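PDB 1Z24: insecticyanin A form from Manduca sexta, which binds the bile pigment biliverdin IX gamma as a blue chromophore that, mixed with lipoprotein-bound carotenes, gives hornworms their green camouflage. Local coordinates for the biliverdin IX gamma chromophore site. Sequence-based numbering; all coordinates share one arbitrary frame.

The biliverdin IX gamma chromophore site. Residues 29, 35, 37-38, 44-46, 59-61, 70, 90, 94, 97, 101-103, 116, 118, 120, 131, 133, 135, 183. With BLV (biliverdin IX gamma chromophore), chain B.
Biliverdin IX gamma lies folded in the lipocalin calyx, its two vinyl-bearing pyrroles deepest. One wall is Trp133: the five-membered ring of its indole stacks on pyrrole B, planes 9° apart and centroids 4.2 Å, with methyl CMB over the six-membered ring. NE1 gives a nearly straight bond to Glu38 OE1, 3.1 Å away, which it reaches from above the carboxylate plane; this fixes the indole's rotation. An alanine here would probably cost pyrrole B its stacking partner and let Glu38 drift. Across the pigment, Leu101 sets CD1 over the face of pyrrole A, and Met90 brings CE to methine CHB. At the floor, Thr44 and Asn59 pack round methyl CMC, Ala46 and Leu135 against the vinyl CAB and CBB; Phe61, a side wall, turns its face to vinyl CAC. Pyrrole D is held between Met70 SD, 3.4 Å from C1D, and Asn37, whose amide packs along it like a lid and sends ND2 2.8 Å to the lactam oxygen OA of pyrrole A. Arg97 grips one propionate end-on, NH1 2.8 Å from O2D and NH2 on O1D, with Phe94 against the guanidinium face. The other takes Asn118 ND2 at 2.9 Å on O1A, and His131 ND1 holds that amide by OD1. Asp120 OD1 lies 3.0 Å from O1A, a carboxylate pair that probably shares a proton. The propionate edge faces the open end of the antiparallel barrel, where strands 97-101, 113-122 and 127-136 supply these grips.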
loop_
_atom_site.group_PDB
_atom_site.type_symbol
_atom_site.label_atom_id
_atom_site.label_comp_id
_atom_site.label_asym_id
_atom_site.label_seq_id
_atom_site.Cartn_x
_atom_site.Cartn_y
_atom_site.Cartn_z
ATOM N N GLU A 29 -24.910 -9.952 -2.248
ATOM C CA GLU A 29 -23.939 -9.099 -1.576
ATOM C C GLU A 29 -24.131 -9.247 -0.071
ATOM O O GLU A 29 -24.972 -8.608 0.483
ATOM C CB GLU A 29 -24.182 -7.661 -2.027
ATOM C CG GLU A 29 -23.346 -6.697 -1.176
ATOM C CD GLU A 29 -23.619 -5.319 -1.609
ATOM O OE1 GLU A 29 -23.135 -4.832 -2.629
ATOM O OE2 GLU A 29 -24.473 -4.733 -0.815
ATOM N N LEU A 35 -20.509 2.397 -0.203
ATOM C CA LEU A 35 -20.470 2.805 -1.620
ATOM C C LEU A 35 -21.708 3.647 -1.889
ATOM O O LEU A 35 -22.821 3.097 -1.836
ATOM C CB LEU A 35 -20.310 1.591 -2.556
ATOM C CG LEU A 35 -20.407 1.931 -4.064
ATOM C CD1 LEU A 35 -19.402 3.050 -4.444
ATOM C CD2 LEU A 35 -20.184 0.668 -4.916
ATOM N N ASN A 37 -23.527 4.953 -4.295
ATOM C CA ASN A 37 -24.601 4.561 -5.149
ATOM C C ASN A 37 -25.374 3.424 -4.642
ATOM O O ASN A 37 -26.445 3.213 -5.140
ATOM C CB ASN A 37 -24.245 4.329 -6.630
ATOM C CG ASN A 37 -23.292 3.140 -6.801
ATOM O OD1 ASN A 37 -23.412 2.106 -6.152
ATOM N ND2 ASN A 37 -22.427 3.210 -7.801
ATOM N N GLU A 38 -24.870 2.660 -3.712
ATOM C CA GLU A 38 -25.731 1.551 -3.355
ATOM C C GLU A 38 -26.016 1.374 -1.870
ATOM O O GLU A 38 -26.566 0.364 -1.380
ATOM C CB GLU A 38 -25.177 0.332 -4.028
ATOM C CG GLU A 38 -23.822 -0.095 -3.347
ATOM C CD GLU A 38 -23.428 -1.495 -3.807
ATOM O OE1 GLU A 38 -22.518 -1.800 -4.531
ATOM O OE2 GLU A 38 -24.174 -2.391 -3.287
ATOM N N THR A 44 -29.489 -6.874 -2.230
ATOM C CA THR A 44 -28.646 -6.632 -3.394
ATOM C C THR A 44 -28.037 -7.887 -4.019
ATOM O O THR A 44 -27.312 -8.626 -3.370
ATOM C CB THR A 44 -27.505 -5.739 -2.973
ATOM O OG1 THR A 44 -28.114 -4.684 -2.394
ATOM C CG2 THR A 44 -26.721 -5.223 -4.196
ATOM N N ILE A 45 -28.326 -8.107 -5.302
ATOM C CA ILE A 45 -27.805 -9.260 -5.977
ATOM C C ILE A 45 -27.331 -8.905 -7.379
ATOM O O ILE A 45 -27.964 -8.174 -8.135
ATOM C CB ILE A 45 -28.967 -10.209 -6.112
ATOM C CG1 ILE A 45 -29.652 -10.406 -4.767
ATOM C CG2 ILE A 45 -28.549 -11.515 -6.818
ATOM C CD1 ILE A 45 -30.845 -11.343 -4.872
ATOM N N ALA A 46 -26.198 -9.433 -7.741
ATOM C CA ALA A 46 -25.651 -9.204 -9.067
ATOM C C ALA A 46 -25.708 -10.530 -9.789
ATOM O O ALA A 46 -25.161 -11.523 -9.286
ATOM C CB ALA A 46 -24.193 -8.726 -8.997
ATOM N N ASN A 59 -28.228 -6.366 -12.483
ATOM C CA ASN A 59 -28.050 -6.006 -11.101
ATOM C C ASN A 59 -29.347 -5.452 -10.527
ATOM O O ASN A 59 -30.080 -4.678 -11.173
ATOM C CB ASN A 59 -27.073 -4.814 -10.953
ATOM C CG ASN A 59 -25.572 -5.061 -11.005
ATOM O OD1 ASN A 59 -25.066 -6.203 -10.745
ATOM N ND2 ASN A 59 -24.828 -3.934 -11.382
ATOM N N SER A 60 -29.627 -5.810 -9.289
ATOM C CA SER A 60 -30.802 -5.313 -8.668
ATOM C C SER A 60 -30.733 -5.241 -7.174
ATOM O O SER A 60 -29.988 -5.928 -6.497
ATOM C CB SER A 60 -32.057 -6.125 -9.039
ATOM O OG SER A 60 -32.160 -7.352 -8.304
ATOM N N PHE A 61 -31.591 -4.390 -6.680
ATOM C CA PHE A 61 -31.760 -4.177 -5.280
ATOM C C PHE A 61 -33.122 -3.574 -5.056
ATOM O O PHE A 61 -33.823 -3.190 -6.001
ATOM C CB PHE A 61 -30.632 -3.522 -4.532
ATOM C CG PHE A 61 -30.251 -2.130 -4.955
ATOM C CD1 PHE A 61 -31.172 -1.206 -5.482
ATOM C CD2 PHE A 61 -28.931 -1.713 -4.768
ATOM C CE1 PHE A 61 -30.796 0.092 -5.828
ATOM C CE2 PHE A 61 -28.540 -0.405 -5.090
ATOM C CZ PHE A 61 -29.466 0.508 -5.629
ATOM N N MET A 70 -30.446 -2.782 -13.214
ATOM C CA MET A 70 -29.589 -2.312 -14.292
ATOM C C MET A 70 -29.202 -3.483 -15.141
ATOM O O MET A 70 -28.866 -4.549 -14.616
ATOM C CB MET A 70 -28.224 -1.904 -13.715
ATOM C CG MET A 70 -28.269 -0.794 -12.718
ATOM S SD MET A 70 -26.742 -0.650 -11.748
ATOM C CE MET A 70 -25.618 0.210 -12.817
ATOM N N MET A 90 -18.064 -4.059 -16.625
ATOM C CA MET A 90 -19.502 -4.017 -16.723
ATOM C C MET A 90 -19.821 -2.693 -17.362
ATOM O O MET A 90 -19.400 -1.656 -16.876
ATOM C CB MET A 90 -20.125 -4.094 -15.354
ATOM C CG MET A 90 -19.787 -5.445 -14.725
ATOM S SD MET A 90 -20.748 -5.633 -13.191
ATOM C CE MET A 90 -20.033 -4.349 -12.076
ATOM N N PHE A 94 -26.792 4.995 -19.688
ATOM C CA PHE A 94 -27.888 5.777 -19.174
ATOM C C PHE A 94 -28.031 6.780 -20.262
ATOM O O PHE A 94 -27.257 7.746 -20.273
ATOM C CB PHE A 94 -27.414 6.460 -17.923
ATOM C CG PHE A 94 -27.024 5.403 -16.986
ATOM C CD1 PHE A 94 -25.686 5.009 -16.981
ATOM C CD2 PHE A 94 -27.966 4.787 -16.154
ATOM C CE1 PHE A 94 -25.255 4.008 -16.109
ATOM C CE2 PHE A 94 -27.542 3.785 -15.273
ATOM C CZ PHE A 94 -26.195 3.404 -15.266
ATOM N N ARG A 97 -24.925 8.543 -21.525
ATOM C CA ARG A 97 -23.858 8.312 -20.602
ATOM C C ARG A 97 -23.527 6.833 -20.568
ATOM O O ARG A 97 -24.404 5.977 -20.380
ATOM C CB ARG A 97 -24.195 8.832 -19.207
ATOM C CG ARG A 97 -23.067 8.529 -18.235
ATOM C CD ARG A 97 -23.309 9.337 -16.986
ATOM N NE ARG A 97 -24.629 8.997 -16.472
ATOM C CZ ARG A 97 -24.822 8.187 -15.460
ATOM N NH1 ARG A 97 -23.786 7.631 -14.832
ATOM N NH2 ARG A 97 -26.073 7.913 -15.051
ATOM N N LEU A 101 -17.610 -0.138 -15.393
ATOM C CA LEU A 101 -17.205 -0.533 -14.050
ATOM C C LEU A 101 -16.254 -1.710 -14.082
ATOM O O LEU A 101 -16.433 -2.690 -14.843
ATOM C CB LEU A 101 -18.359 -0.791 -13.068
ATOM C CG LEU A 101 -19.411 0.339 -13.104
ATOM C CD1 LEU A 101 -20.555 -0.006 -12.160
ATOM C CD2 LEU A 101 -18.775 1.666 -12.618
ATOM N N VAL A 102 -15.247 -1.611 -13.207
ATOM C CA VAL A 102 -14.263 -2.627 -13.167
ATOM C C VAL A 102 -13.953 -3.244 -11.824
ATOM O O VAL A 102 -13.020 -2.802 -11.163
ATOM C CB VAL A 102 -12.941 -2.063 -13.806
ATOM C CG1 VAL A 102 -11.880 -3.158 -13.901
ATOM C CG2 VAL A 102 -13.118 -1.458 -15.188
ATOM N N PRO A 103 -14.668 -4.289 -11.445
ATOM C CA PRO A 103 -14.350 -4.918 -10.184
ATOM C C PRO A 103 -13.154 -5.871 -10.314
ATOM O O PRO A 103 -12.949 -6.550 -11.310
ATOM C CB PRO A 103 -15.562 -5.769 -9.840
ATOM C CG PRO A 103 -16.622 -5.446 -10.893
ATOM C CD PRO A 103 -15.847 -4.938 -12.088
ATOM N N ASN A 116 -14.512 -9.285 -3.995
ATOM C CA ASN A 116 -14.307 -8.266 -5.040
ATOM C C ASN A 116 -13.846 -6.947 -4.461
ATOM O O ASN A 116 -14.153 -6.630 -3.317
ATOM C CB ASN A 116 -15.593 -8.077 -5.878
ATOM C CG ASN A 116 -15.780 -9.198 -6.885
ATOM O OD1 ASN A 116 -16.525 -9.075 -7.839
ATOM N ND2 ASN A 116 -15.127 -10.249 -6.674
ATOM N N ASN A 118 -12.067 -2.668 -5.470
ATOM C CA ASN A 118 -11.709 -1.616 -6.409
ATOM C C ASN A 118 -11.040 -0.498 -5.614
ATOM O O ASN A 118 -11.202 -0.436 -4.413
ATOM C CB ASN A 118 -12.662 -1.135 -7.489
ATOM C CG ASN A 118 -13.357 0.153 -7.111
ATOM O OD1 ASN A 118 -14.015 0.259 -6.064
ATOM N ND2 ASN A 118 -13.266 1.105 -8.004
ATOM N N ASP A 120 -10.217 3.631 -6.275
ATOM C CA ASP A 120 -10.477 4.807 -7.090
ATOM C C ASP A 120 -9.609 5.970 -6.633
ATOM O O ASP A 120 -9.788 6.490 -5.520
ATOM C CB ASP A 120 -11.962 5.110 -6.849
ATOM C CG ASP A 120 -12.537 6.143 -7.792
ATOM O OD1 ASP A 120 -13.667 6.049 -8.244
ATOM O OD2 ASP A 120 -11.735 7.125 -8.119
ATOM N N HIS A 131 -13.340 0.243 -2.288
ATOM C CA HIS A 131 -14.628 -0.415 -2.259
ATOM C C HIS A 131 -14.428 -1.920 -2.210
ATOM O O HIS A 131 -13.497 -2.430 -2.823
ATOM C CB HIS A 131 -15.578 -0.062 -3.385
ATOM C CG HIS A 131 -15.676 1.407 -3.465
ATOM N ND1 HIS A 131 -14.989 2.154 -4.415
ATOM C CD2 HIS A 131 -16.364 2.270 -2.677
ATOM C CE1 HIS A 131 -15.307 3.467 -4.160
ATOM N NE2 HIS A 131 -16.131 3.564 -3.132
ATOM N N TRP A 133 -16.623 -6.017 -1.679
ATOM C CA TRP A 133 -17.873 -6.757 -1.528
ATOM C C TRP A 133 -17.693 -8.222 -1.232
ATOM O O TRP A 133 -16.896 -8.914 -1.886
ATOM C CB TRP A 133 -18.599 -6.823 -2.878
ATOM C CG TRP A 133 -18.989 -5.532 -3.462
ATOM C CD1 TRP A 133 -20.251 -4.975 -3.448
ATOM C CD2 TRP A 133 -18.096 -4.618 -4.192
ATOM N NE1 TRP A 133 -20.185 -3.745 -4.141
ATOM C CE2 TRP A 133 -18.895 -3.486 -4.590
ATOM C CE3 TRP A 133 -16.716 -4.660 -4.494
ATOM C CZ2 TRP A 133 -18.335 -2.381 -5.331
ATOM C CZ3 TRP A 133 -16.135 -3.613 -5.186
ATOM C CH2 TRP A 133 -16.937 -2.487 -5.621
ATOM N N LEU A 135 -19.253 -11.577 -1.626
ATOM C CA LEU A 135 -20.333 -12.151 -2.392
ATOM C C LEU A 135 -20.497 -13.644 -2.190
ATOM O O LEU A 135 -19.519 -14.384 -2.084
ATOM C CB LEU A 135 -20.069 -11.989 -3.922
ATOM C CG LEU A 135 -19.713 -10.563 -4.304
ATOM C CD1 LEU A 135 -19.384 -10.621 -5.771
ATOM C CD2 LEU A 135 -20.967 -9.750 -4.110
ATOM N N LEU A 183 -32.905 1.348 -13.983
ATOM C CA LEU A 183 -32.050 2.501 -13.882
ATOM C C LEU A 183 -31.353 2.768 -15.195
ATOM O O LEU A 183 -31.023 3.892 -15.494
ATOM C CB LEU A 183 -30.962 2.301 -12.799
ATOM C CG LEU A 183 -31.566 2.109 -11.408
ATOM C CD1 LEU A 183 -30.524 1.596 -10.519
ATOM C CD2 LEU A 183 -32.004 3.436 -10.841
HETATM N NA BLV B . -20.156 -0.616 -8.366
HETATM C C1A BLV B . -19.582 0.600 -8.528
HETATM C C2A BLV B . -18.189 0.537 -8.938
HETATM C C3A BLV B . -17.904 -0.792 -9.044
HETATM C C4A BLV B . -19.143 -1.502 -8.673
HETATM C CMA BLV B . -16.542 -1.508 -9.384
HETATM O OA BLV B . -20.192 1.634 -8.353
HETATM C CAA BLV B . -17.285 1.686 -9.131
HETATM C CBA BLV B . -16.935 2.085 -7.728
HETATM C CGA BLV B . -16.159 3.400 -7.772
HETATM O O1A BLV B . -14.967 3.440 -7.636
HETATM O O2A BLV B . -16.754 4.410 -7.982
HETATM C CHB BLV B . -19.230 -2.892 -8.622
HETATM N NB BLV B . -21.570 -3.265 -8.019
HETATM C C1B BLV B . -20.257 -3.672 -8.116
HETATM C C2B BLV B . -20.103 -5.031 -7.661
HETATM C C3B BLV B . -21.321 -5.425 -7.288
HETATM C C4B BLV B . -22.240 -4.302 -7.501
HETATM C CMB BLV B . -18.812 -5.834 -7.635
HETATM C CAB BLV B . -21.682 -6.768 -6.729
HETATM C CBB BLV B . -22.577 -6.709 -5.689
HETATM C CHC BLV B . -23.620 -4.376 -7.264
HETATM N NC BLV B . -24.550 -2.185 -7.712
HETATM C C1C BLV B . -24.651 -3.524 -7.534
HETATM C C2C BLV B . -26.051 -3.971 -7.622
HETATM C C3C BLV B . -26.857 -2.941 -7.892
HETATM C C4C BLV B . -25.887 -1.775 -7.953
HETATM C CMC BLV B . -26.467 -5.363 -7.539
HETATM C CAC BLV B . -28.379 -2.787 -8.078
HETATM C CBC BLV B . -28.886 -1.768 -8.812
HETATM C CHD BLV B . -26.268 -0.398 -8.125
HETATM N ND BLV B . -24.316 0.377 -9.427
HETATM C C1D BLV B . -25.580 0.587 -8.806
HETATM C C2D BLV B . -26.034 1.992 -9.042
HETATM C C3D BLV B . -25.063 2.619 -9.790
HETATM C C4D BLV B . -24.045 1.608 -10.012
HETATM C CMD BLV B . -27.289 2.649 -8.553
HETATM O OD BLV B . -23.046 1.817 -10.658
HETATM C CAD BLV B . -25.079 4.012 -10.279
HETATM C CBD BLV B . -25.450 3.989 -11.750
HETATM C CGD BLV B . -25.276 5.408 -12.406
HETATM O O1D BLV B . -26.209 6.140 -12.489
HETATM O O2D BLV B . -24.195 5.792 -12.812
#